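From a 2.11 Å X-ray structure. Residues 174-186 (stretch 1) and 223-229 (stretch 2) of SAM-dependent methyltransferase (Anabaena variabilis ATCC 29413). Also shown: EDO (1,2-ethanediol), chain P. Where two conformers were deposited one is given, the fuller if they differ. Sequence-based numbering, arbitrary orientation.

Stretch 1, residues 174-186: SLLEKYGQLPYEL
Stretch 2 223-229: SIHKLPD

The two stretches meet through a small side-chain contact, burying 348 Å² in total, in which a histidine held by a carboxylate and a proline lies at one end and a leucine-tyrosine-proline cluster at the other, with a 1,2-ethanediol molecule between them.

Stretch 1 enters as the last part of a helix, residues 174-179, closed by the backbone bonds Lys 178 N to Ser 174 O (2.8 Å), Tyr 179 N to Leu 175 O (2.7 Å) and Gly 180 N to Leu 176 O (2.7 Å). Gly 180 then leaves helical geometry at phi/psi 85/-12, where a CB would jam against the preceding carbonyl oxygen. Gln 181 (-153/161) and Leu 182 (-74/159) are extended, and Pro 183 (-55/134) is the N-cap residue of a second helix that starts at Tyr 184; its O accepts from Leu 186 N at 2.9 Å. Stretch 2 has no regular secondary structure. It turns at Ile 224 (-101/0), extends from His 225 to Leu 227, and turns again at Pro 228 (-59/-28). The chains run in opposite senses: the CA atoms of Glu 185 and His 225 lie 6.7 Å apart, and those of Tyr 179 and Pro 228 9.7 Å apart.

His 225 (chi1 t, chi2 74°) anchors the polar end. Its ND1 donates to Glu 185 OE1 at 2.6 Å, with an N-H...O angle of 153°; the glutamate reaches it by folding through chi1 m and chi2 p. Pro 183 covers one face of the imidazole, its CB 3.6 Å from the ring centroid of His 225 and 9° off the normal, a CH-pi contact. Within stretch 2, the backbone N of His 225 donates to Ser 223 OG at 3.1 Å (angle 145°). A water extends the link, donating to Glu 185 OE2 (2.7 Å) and accepting from Lys 226 N (3.1 Å), while Ile 224 CD1 packs 4.2 Å from Glu 185 CG.

At the other end, Leu 175 (m, t) and Leu 227 (m, t) bring their CD2 methyls to 3.8 Å. The CA-to-CB bond of Tyr 179 points toward stretch 2, and with chi1 m and chi2 -73° its CE1 lies 3.6 Å from Pro 228 CG and its OH 3.6 Å from Pro 228 CD; its CE2 lies 4.4 Å from Leu 227 CD2.

The diol, probably from the crystallisation liquor, joins the two ends. Its O1 hydrogen-bonds His 225 NE2 at 3.1 Å near the imidazole plane and sits over one face of the Tyr 179 ring, whereas O2 lies 3.0 Å from Gln 181 O.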

# COMPACT_ATOMS: atom_id res chain seq x y z
N SER A 174 4.23 -2.35 21.92
CA SER A 174 3.98 -3.44 22.88
C SER A 174 4.90 -4.62 22.58
O SER A 174 5.36 -5.31 23.48
CB SER A 174 2.52 -3.90 22.87
OG SER A 174 1.66 -2.82 23.17
N LEU A 175 5.18 -4.85 21.30
CA LEU A 175 6.13 -5.91 20.92
C LEU A 175 7.50 -5.54 21.49
O LEU A 175 8.17 -6.37 22.11
CB LEU A 175 6.21 -6.09 19.41
CG LEU A 175 4.96 -6.68 18.74
CD1 LEU A 175 5.15 -6.71 17.23
CD2 LEU A 175 4.65 -8.07 19.33
N LEU A 176 7.89 -4.28 21.31
CA LEU A 176 9.16 -3.78 21.83
C LEU A 176 9.23 -3.95 23.33
O LEU A 176 10.21 -4.47 23.85
CB LEU A 176 9.38 -2.32 21.42
CG LEU A 176 10.67 -1.60 21.85
CD1 LEU A 176 11.97 -2.37 21.54
CD2 LEU A 176 10.68 -0.25 21.15
N GLU A 177 8.18 -3.55 24.03
CA GLU A 177 8.13 -3.71 25.47
C GLU A 177 8.18 -5.18 25.91
O GLU A 177 8.90 -5.52 26.84
CB GLU A 177 6.88 -3.04 26.07
CG GLU A 177 6.79 -3.21 27.61
N LYS A 178 7.41 -6.03 25.27
CA LYS A 178 7.34 -7.42 25.66
C LYS A 178 8.60 -8.20 25.30
O LYS A 178 9.05 -9.00 26.07
CB LYS A 178 6.14 -8.08 25.00
CG LYS A 178 5.95 -9.53 25.38
CD LYS A 178 4.63 -10.05 24.84
CE LYS A 178 4.24 -11.39 25.48
NZ LYS A 178 2.81 -11.73 25.15
N TYR A 179 9.16 -7.95 24.12
CA TYR A 179 10.30 -8.73 23.70
C TYR A 179 11.65 -8.01 23.63
O TYR A 179 12.65 -8.65 23.31
CB TYR A 179 9.99 -9.35 22.34
CG TYR A 179 8.74 -10.19 22.32
CD1 TYR A 179 8.70 -11.44 22.93
CD2 TYR A 179 7.60 -9.75 21.66
CE1 TYR A 179 7.54 -12.22 22.89
CE2 TYR A 179 6.46 -10.52 21.61
CZ TYR A 179 6.44 -11.75 22.22
OH TYR A 179 5.30 -12.52 22.18
N GLY A 180 11.72 -6.72 23.90
CA GLY A 180 13.01 -6.03 23.89
C GLY A 180 13.54 -5.51 22.56
O GLY A 180 14.54 -4.80 22.53
N GLN A 181 12.95 -5.92 21.44
CA GLN A 181 13.23 -5.29 20.16
C GLN A 181 12.06 -5.44 19.27
O GLN A 181 11.17 -6.25 19.52
CB GLN A 181 14.54 -5.75 19.44
CG GLN A 181 14.93 -7.24 19.41
CD GLN A 181 16.13 -7.57 18.38
OE1 GLN A 181 17.15 -6.87 18.28
NE2 GLN A 181 15.94 -8.66 17.63
N LEU A 182 12.03 -4.58 18.26
CA LEU A 182 11.04 -4.63 17.22
C LEU A 182 11.34 -5.82 16.30
O LEU A 182 12.46 -6.34 16.29
CB LEU A 182 11.03 -3.32 16.44
CG LEU A 182 10.52 -2.06 17.18
CD1 LEU A 182 10.87 -0.78 16.37
CD2 LEU A 182 8.98 -2.13 17.47
N PRO A 183 10.34 -6.29 15.56
CA PRO A 183 10.51 -7.39 14.61
C PRO A 183 11.62 -7.14 13.56
O PRO A 183 11.66 -6.05 12.97
CB PRO A 183 9.16 -7.43 13.90
CG PRO A 183 8.20 -6.95 14.92
CD PRO A 183 8.93 -5.85 15.65
N TYR A 184 12.48 -8.14 13.33
CA TYR A 184 13.55 -8.06 12.32
C TYR A 184 13.08 -7.46 11.03
O TYR A 184 13.70 -6.53 10.49
CB TYR A 184 14.17 -9.47 12.00
CG TYR A 184 15.26 -9.48 10.86
CD1 TYR A 184 16.34 -8.62 10.92
CD2 TYR A 184 15.21 -10.38 9.78
CE1 TYR A 184 17.37 -8.61 9.91
CE2 TYR A 184 16.25 -10.40 8.75
CZ TYR A 184 17.33 -9.49 8.82
OH TYR A 184 18.43 -9.40 7.84
N GLU A 185 11.96 -7.97 10.51
CA GLU A 185 11.50 -7.54 9.21
C GLU A 185 11.04 -6.08 9.18
O GLU A 185 11.05 -5.45 8.13
CB GLU A 185 10.41 -8.48 8.67
CG GLU A 185 10.85 -9.98 8.61
CD GLU A 185 10.60 -10.77 9.91
OE1 GLU A 185 10.38 -10.17 10.99
OE2 GLU A 185 10.61 -12.01 9.82
N LEU A 186 10.65 -5.55 10.33
CA LEU A 186 10.28 -4.13 10.42
C LEU A 186 11.57 -3.31 10.49
O LEU A 186 11.69 -2.28 9.85
CB LEU A 186 9.41 -3.84 11.63
CG LEU A 186 9.03 -2.36 11.89
CD1 LEU A 186 8.27 -1.71 10.70
CD2 LEU A 186 8.24 -2.23 13.18
N SER A 223 1.21 -9.68 8.39
CA SER A 223 2.64 -9.59 8.15
C SER A 223 3.23 -11.00 8.09
O SER A 223 2.53 -11.97 8.36
CB SER A 223 3.35 -8.78 9.26
OG SER A 223 3.73 -9.58 10.36
N ILE A 224 4.51 -11.11 7.76
CA ILE A 224 5.19 -12.41 7.71
C ILE A 224 6.04 -12.63 8.98
O ILE A 224 6.72 -13.64 9.11
CB ILE A 224 6.11 -12.54 6.45
CG1 ILE A 224 7.30 -11.55 6.54
CG2 ILE A 224 5.30 -12.34 5.21
CD1 ILE A 224 8.49 -11.91 5.70
N HIS A 225 6.03 -11.66 9.89
CA HIS A 225 6.78 -11.85 11.12
C HIS A 225 6.09 -12.84 12.06
O HIS A 225 4.95 -12.60 12.49
CB HIS A 225 6.95 -10.55 11.89
CG HIS A 225 7.74 -10.73 13.14
ND1 HIS A 225 9.11 -10.91 13.14
CD2 HIS A 225 7.35 -10.82 14.43
CE1 HIS A 225 9.52 -11.08 14.38
NE2 HIS A 225 8.48 -11.02 15.18
N LYS A 226 6.81 -13.89 12.42
CA LYS A 226 6.31 -14.91 13.33
C LYS A 226 6.69 -14.60 14.76
O LYS A 226 7.86 -14.42 15.07
CB LYS A 226 6.89 -16.29 12.99
CG LYS A 226 6.33 -16.91 11.75
CD LYS A 226 6.64 -18.42 11.68
CE LYS A 226 6.19 -19.07 10.31
NZ LYS A 226 6.85 -18.48 9.05
N LEU A 227 5.69 -14.60 15.63
CA LEU A 227 5.87 -14.39 17.03
C LEU A 227 6.27 -15.74 17.66
O LEU A 227 6.12 -16.79 17.03
CB LEU A 227 4.58 -13.85 17.63
CG LEU A 227 4.15 -12.50 17.09
CD1 LEU A 227 2.73 -12.19 17.48
CD2 LEU A 227 5.13 -11.41 17.55
N PRO A 228 6.80 -15.72 18.89
CA PRO A 228 7.25 -16.97 19.52
C PRO A 228 6.18 -18.07 19.67
O PRO A 228 6.52 -19.24 19.68
CB PRO A 228 7.79 -16.50 20.85
CG PRO A 228 8.09 -15.05 20.66
CD PRO A 228 7.03 -14.57 19.77
N ASP A 229 4.91 -17.72 19.80
CA ASP A 229 3.88 -18.78 19.88
C ASP A 229 3.63 -19.43 18.51
O ASP A 229 2.86 -20.37 18.40
CB ASP A 229 2.56 -18.23 20.44
CG ASP A 229 1.89 -17.26 19.51
OD1 ASP A 229 2.43 -17.06 18.40
OD2 ASP A 229 0.85 -16.69 19.88
C1 EDO P . 9.66 -10.73 18.31
O1 EDO P . 8.96 -11.98 18.07
C2 EDO P . 8.72 -9.54 18.15
O2 EDO P . 9.35 -8.24 18.29
O HOH W 1 9.74 -13.99 11.43